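Local structure of membrane protein (Acinetobacter baumannii AB307-0294, 5DL5) at residues Asn138-Leu152 with Val162-Asp174. The protein probably forms a beta-barrel channel of the OprD family in the outer membrane, through which small substrates and some antibiotics may enter the cell. Residues are numbered along the deposited sequence; the frame is centred on the assembly and turned at random.
Sequences NTGRMVPEYFTGTLL and VVAGKFTKDQMSD. With C8E ((hydroxyethyloxy)tri(ethyloxy)octane), chain B.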
loop_
_atom_site.group_PDB
_atom_site.type_symbol
_atom_site.label_atom_id
_atom_site.label_comp_id
_atom_site.label_asym_id
_atom_site.label_seq_id
_atom_site.Cartn_x
_atom_site.Cartn_y
_atom_site.Cartn_z
ATOM N N ASN A 138 1.842 4.311 1.473
ATOM C CA ASN A 138 2.761 3.841 0.382
ATOM C C ASN A 138 4.119 3.382 0.873
ATOM O O ASN A 138 4.837 4.115 1.534
ATOM C CB ASN A 138 3.104 4.981 -0.609
ATOM C CG ASN A 138 3.757 4.455 -1.916
ATOM O OD1 ASN A 138 3.567 3.291 -2.323
ATOM N ND2 ASN A 138 4.522 5.299 -2.562
ATOM N N THR A 139 4.485 2.183 0.524
ATOM C CA THR A 139 5.838 1.770 0.679
ATOM C C THR A 139 6.300 1.073 -0.621
ATOM O O THR A 139 7.308 0.405 -0.567
ATOM C CB THR A 139 6.026 0.771 1.874
ATOM O OG1 THR A 139 5.313 -0.403 1.567
ATOM C CG2 THR A 139 5.470 1.339 3.259
ATOM N N GLY A 140 5.633 1.255 -1.766
ATOM C CA GLY A 140 6.058 0.526 -3.025
ATOM C C GLY A 140 6.771 1.421 -4.065
ATOM O O GLY A 140 6.781 1.099 -5.271
ATOM N N ARG A 141 7.214 2.602 -3.646
ATOM C CA ARG A 141 7.952 3.561 -4.539
ATOM C C ARG A 141 9.297 3.852 -3.922
ATOM O O ARG A 141 9.933 2.894 -3.410
ATOM C CB ARG A 141 7.140 4.842 -4.938
ATOM C CG ARG A 141 5.850 4.510 -5.677
ATOM C CD ARG A 141 6.039 3.872 -7.036
ATOM N NE ARG A 141 4.737 3.717 -7.691
ATOM C CZ ARG A 141 3.898 2.706 -7.490
ATOM N NH1 ARG A 141 4.209 1.726 -6.650
ATOM N NH2 ARG A 141 2.703 2.694 -8.099
ATOM N N MET A 142 9.775 5.095 -3.925
ATOM C CA MET A 142 11.145 5.319 -3.381
ATOM C C MET A 142 11.204 5.418 -1.860
ATOM O O MET A 142 12.148 4.898 -1.210
ATOM C CB MET A 142 11.794 6.512 -3.979
ATOM C CG MET A 142 12.110 6.419 -5.443
ATOM S SD MET A 142 13.191 5.082 -5.958
ATOM C CE MET A 142 14.589 5.312 -4.839
ATOM N N VAL A 143 10.221 6.104 -1.332
ATOM C CA VAL A 143 10.193 6.472 0.069
ATOM C C VAL A 143 8.746 6.318 0.619
ATOM O O VAL A 143 7.799 6.435 -0.104
ATOM C CB VAL A 143 10.712 7.926 0.310
ATOM C CG1 VAL A 143 12.183 8.005 -0.033
ATOM C CG2 VAL A 143 9.982 8.967 -0.541
ATOM N N PRO A 144 8.618 6.204 1.950
ATOM C CA PRO A 144 7.266 5.979 2.539
ATOM C C PRO A 144 6.459 7.200 2.630
ATOM O O PRO A 144 6.932 8.330 2.723
ATOM C CB PRO A 144 7.545 5.309 3.901
ATOM C CG PRO A 144 9.050 5.493 4.154
ATOM C CD PRO A 144 9.719 5.996 2.910
ATOM N N GLU A 145 5.188 6.984 2.509
ATOM C CA GLU A 145 4.202 7.987 2.791
ATOM C C GLU A 145 4.075 8.199 4.306
ATOM O O GLU A 145 4.144 7.210 5.063
ATOM C CB GLU A 145 2.862 7.529 2.165
ATOM C CG GLU A 145 1.660 8.423 2.468
ATOM C CD GLU A 145 0.368 7.904 1.861
ATOM O OE1 GLU A 145 0.374 6.747 1.347
ATOM O OE2 GLU A 145 -0.562 8.763 1.763
ATOM N N TYR A 146 4.001 9.471 4.736
ATOM C CA TYR A 146 3.925 9.804 6.168
ATOM C C TYR A 146 2.643 10.390 6.557
ATOM O O TYR A 146 2.121 11.278 5.892
ATOM C CB TYR A 146 5.069 10.792 6.665
ATOM C CG TYR A 146 6.496 10.237 6.447
ATOM C CD1 TYR A 146 6.875 9.063 7.004
ATOM C CD2 TYR A 146 7.439 10.871 5.626
ATOM C CE1 TYR A 146 8.121 8.528 6.829
ATOM C CE2 TYR A 146 8.750 10.361 5.453
ATOM C CZ TYR A 146 9.058 9.163 6.031
ATOM O OH TYR A 146 10.293 8.526 5.971
ATOM N N PHE A 147 2.140 9.976 7.707
ATOM C CA PHE A 147 0.958 10.650 8.291
ATOM C C PHE A 147 1.341 11.360 9.610
ATOM O O PHE A 147 2.202 10.888 10.268
ATOM C CB PHE A 147 -0.114 9.617 8.519
ATOM C CG PHE A 147 -0.831 9.186 7.255
ATOM C CD1 PHE A 147 -1.943 9.922 6.756
ATOM C CD2 PHE A 147 -0.411 8.075 6.581
ATOM C CE1 PHE A 147 -2.653 9.461 5.665
ATOM C CE2 PHE A 147 -1.094 7.652 5.448
ATOM C CZ PHE A 147 -2.184 8.352 4.976
ATOM N N THR A 148 0.704 12.477 9.930
ATOM C CA THR A 148 0.905 13.154 11.167
ATOM C C THR A 148 -0.376 13.164 11.975
ATOM O O THR A 148 -1.390 13.598 11.522
ATOM C CB THR A 148 1.397 14.592 10.952
ATOM O OG1 THR A 148 2.515 14.576 10.063
ATOM C CG2 THR A 148 1.825 15.349 12.311
ATOM N N GLY A 149 -0.256 12.713 13.221
ATOM C CA GLY A 149 -1.382 12.727 14.166
ATOM C C GLY A 149 -1.079 11.784 15.273
ATOM O O GLY A 149 0.101 11.638 15.586
ATOM N N THR A 150 -2.120 11.164 15.860
ATOM C CA THR A 150 -2.023 10.408 17.074
ATOM C C THR A 150 -2.589 9.010 16.876
ATOM O O THR A 150 -3.672 8.912 16.318
ATOM C CB THR A 150 -2.884 11.062 18.209
ATOM O OG1 THR A 150 -2.393 12.334 18.400
ATOM C CG2 THR A 150 -2.659 10.345 19.676
ATOM N N LEU A 151 -1.855 7.979 17.268
ATOM C CA LEU A 151 -2.307 6.620 17.173
ATOM C C LEU A 151 -2.140 5.944 18.462
ATOM O O LEU A 151 -1.034 5.890 19.057
ATOM C CB LEU A 151 -1.511 5.831 16.144
ATOM C CG LEU A 151 -1.924 4.381 15.868
ATOM C CD1 LEU A 151 -3.269 4.354 15.197
ATOM C CD2 LEU A 151 -0.917 3.558 15.000
ATOM N N LEU A 152 -3.217 5.383 18.921
ATOM C CA LEU A 152 -3.177 4.560 20.099
ATOM C C LEU A 152 -3.311 3.102 19.672
ATOM O O LEU A 152 -4.215 2.782 18.862
ATOM C CB LEU A 152 -4.392 4.846 21.031
ATOM C CG LEU A 152 -4.558 4.003 22.323
ATOM C CD1 LEU A 152 -5.261 4.799 23.339
ATOM C CD2 LEU A 152 -5.360 2.725 22.119
ATOM N N VAL A 162 -6.001 -3.584 19.156
ATOM C CA VAL A 162 -7.015 -2.565 18.937
ATOM C C VAL A 162 -6.297 -1.256 18.703
ATOM O O VAL A 162 -5.339 -0.906 19.432
ATOM C CB VAL A 162 -8.013 -2.466 20.119
ATOM C CG1 VAL A 162 -8.931 -1.319 19.899
ATOM C CG2 VAL A 162 -8.833 -3.727 20.367
ATOM N N VAL A 163 -6.776 -0.501 17.715
ATOM C CA VAL A 163 -6.230 0.791 17.398
ATOM C C VAL A 163 -7.309 1.846 17.331
ATOM O O VAL A 163 -8.465 1.549 17.033
ATOM C CB VAL A 163 -5.445 0.766 16.059
ATOM C CG1 VAL A 163 -4.324 -0.255 16.167
ATOM C CG2 VAL A 163 -6.285 0.303 14.869
ATOM N N ALA A 164 -6.907 3.080 17.652
ATOM C CA ALA A 164 -7.692 4.271 17.435
ATOM C C ALA A 164 -6.758 5.418 17.119
ATOM O O ALA A 164 -5.728 5.577 17.780
ATOM C CB ALA A 164 -8.559 4.612 18.686
ATOM N N GLY A 165 -7.099 6.253 16.135
ATOM C CA GLY A 165 -6.198 7.335 15.749
ATOM C C GLY A 165 -6.922 8.465 15.151
ATOM O O GLY A 165 -8.064 8.433 14.787
ATOM N N LYS A 166 -6.226 9.546 15.084
ATOM C CA LYS A 166 -6.671 10.730 14.415
ATOM C C LYS A 166 -5.494 11.372 13.669
ATOM O O LYS A 166 -4.500 11.686 14.285
ATOM C CB LYS A 166 -7.174 11.745 15.395
ATOM C CG LYS A 166 -7.587 12.986 14.597
ATOM C CD LYS A 166 -8.443 13.982 15.351
ATOM C CE LYS A 166 -7.636 14.691 16.344
ATOM N NZ LYS A 166 -8.555 15.707 16.904
ATOM N N PHE A 167 -5.631 11.613 12.382
ATOM C CA PHE A 167 -4.541 12.193 11.520
ATOM C C PHE A 167 -4.977 13.417 10.857
ATOM O O PHE A 167 -6.133 13.491 10.374
ATOM C CB PHE A 167 -4.126 11.089 10.534
ATOM C CG PHE A 167 -3.521 9.929 11.261
ATOM C CD1 PHE A 167 -2.183 10.021 11.727
ATOM C CD2 PHE A 167 -4.312 8.852 11.657
ATOM C CE1 PHE A 167 -1.626 9.033 12.498
ATOM C CE2 PHE A 167 -3.738 7.839 12.450
ATOM C CZ PHE A 167 -2.407 7.949 12.870
ATOM N N THR A 168 -4.094 14.424 10.827
ATOM C CA THR A 168 -4.414 15.670 10.167
ATOM C C THR A 168 -3.436 16.056 9.044
ATOM O O THR A 168 -3.619 17.097 8.440
ATOM C CB THR A 168 -4.392 16.923 11.170
ATOM O OG1 THR A 168 -3.152 16.841 11.835
ATOM C CG2 THR A 168 -5.585 16.806 12.173
ATOM N N LYS A 169 -2.415 15.265 8.788
ATOM C CA LYS A 169 -1.568 15.564 7.631
ATOM C C LYS A 169 -1.251 14.263 6.945
ATOM O O LYS A 169 -1.101 13.231 7.621
ATOM C CB LYS A 169 -0.224 16.231 8.017
ATOM C CG LYS A 169 -0.438 17.676 8.695
ATOM C CD LYS A 169 0.987 18.296 8.837
ATOM C CE LYS A 169 0.905 19.700 9.406
ATOM N NZ LYS A 169 2.357 20.126 9.262
ATOM N N ASP A 170 -1.084 14.356 5.638
ATOM C CA ASP A 170 -0.682 13.188 4.822
ATOM C C ASP A 170 0.351 13.665 3.845
ATOM O O ASP A 170 0.108 14.593 3.147
ATOM C CB ASP A 170 -1.930 12.650 4.137
ATOM C CG ASP A 170 -1.615 11.537 3.082
ATOM O OD1 ASP A 170 -0.564 10.918 3.144
ATOM O OD2 ASP A 170 -2.427 11.358 2.179
ATOM N N GLN A 171 1.536 13.086 3.903
ATOM C CA GLN A 171 2.637 13.512 3.011
ATOM C C GLN A 171 3.056 12.307 2.110
ATOM O O GLN A 171 3.736 11.388 2.568
ATOM C CB GLN A 171 3.883 13.973 3.842
ATOM C CG GLN A 171 4.993 14.522 2.883
ATOM C CD GLN A 171 6.247 15.153 3.585
ATOM O OE1 GLN A 171 6.513 14.917 4.696
ATOM N NE2 GLN A 171 6.995 15.855 2.880
ATOM N N MET A 172 2.610 12.342 0.856
ATOM C CA MET A 172 2.844 11.228 -0.043
ATOM C C MET A 172 4.311 11.235 -0.512
ATOM O O MET A 172 5.054 12.231 -0.340
ATOM C CB MET A 172 1.924 11.291 -1.276
ATOM C CG MET A 172 0.994 10.092 -1.342
ATOM S SD MET A 172 1.883 8.544 -1.535
ATOM C CE MET A 172 2.378 8.684 -3.271
ATOM N N SER A 173 4.704 10.084 -1.020
ATOM C CA SER A 173 6.118 9.831 -1.332
ATOM C C SER A 173 6.795 10.809 -2.277
ATOM O O SER A 173 7.968 11.057 -2.169
ATOM C CB SER A 173 6.176 8.413 -1.975
ATOM O OG SER A 173 5.617 7.499 -1.024
ATOM N N ASP A 174 6.017 11.406 -3.184
ATOM C CA ASP A 174 6.507 12.325 -4.183
ATOM C C ASP A 174 6.152 13.781 -3.922
ATOM O O ASP A 174 6.043 14.602 -4.892
ATOM C CB ASP A 174 5.944 11.901 -5.568
ATOM C CG ASP A 174 4.409 12.057 -5.675
ATOM O OD1 ASP A 174 3.682 12.099 -4.644
ATOM O OD2 ASP A 174 3.923 12.200 -6.817
HETATM C C6 C8E B . 1.651 13.146 -10.964
HETATM C C7 C8E B . 2.582 12.069 -11.592
HETATM C C8 C8E B . 2.118 11.461 -12.937
HETATM O O9 C8E B . 2.451 10.038 -13.125
HETATM C C10 C8E B . 1.229 9.340 -13.344
HETATM C C11 C8E B . 0.590 8.967 -11.995
HETATM O O12 C8E B . -0.320 7.897 -12.127
HETATM C C13 C8E B . 0.205 6.635 -12.563
HETATM C C14 C8E B . 0.528 5.755 -11.385
HETATM O O15 C8E B . -0.016 4.440 -11.464
HETATM C C16 C8E B . -1.429 4.281 -11.660
HETATM C C17 C8E B . -1.774 3.004 -10.896
HETATM O O18 C8E B . -0.563 2.188 -10.911
HETATM C C19 C8E B . -0.322 1.440 -9.710
HETATM C C20 C8E B . 0.880 0.539 -9.935
HETATM O O21 C8E B . 1.137 -0.506 -8.953
#
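Y146, T148, T150 and L152 pair antiparallel with Q171, K169, K166 and A164 through backbone hydrogen bonds, the axes of strands 150-152 and 162-171 running 4.6 Å apart at 171°. A classic beta bulge interrupts the ladder: T168 and K169 both face T148, whose O takes the T168 N at 2.9 Å and the K169 N only weakly, and the register slips by one residue. Next to the bulge, G149 and F167 form a non-hydrogen-bonded pair, with F167 CD1 3.6 Å from G149 N, which sits obliquely to the ring. CZ of that ring reaches L151 CB edge-on at 4.0 Å, while its CD1 meets F147 CB at 3.8 Å. The F147 ring in turn lies almost parallel to the D170 carboxylate, the planes 11° apart, with OD1 over one face toward the rim. From the loop just before strand 146-148, E145, its CG anti to the backbone N (chi1 175°) and the chain extended, brings OE2 to 2.6 Å from D170 OD1. One of the two acids probably holds a proton, which would ease the meeting of like charges. The other oxygen, E145 OE1, accepts from N138 N through its anti lone pair and also from F313 N. Beyond the strands, the buried S173 hydroxyl ties the loop together: OG donates to V143 O at 2.6 Å and accepts from N138 ND2 at 2.9 Å. N138 OD1 meanwhile closes an Asx turn by accepting from G140 N, leaving the amide used at both ends. R109 reaches P144 O from strand 106-118. Together these contacts join the hairpin of strands 150-157 and 160-171 to an inward-folded loop of the antiparallel beta barrel, consistent with the constriction loops of OprD-family porins.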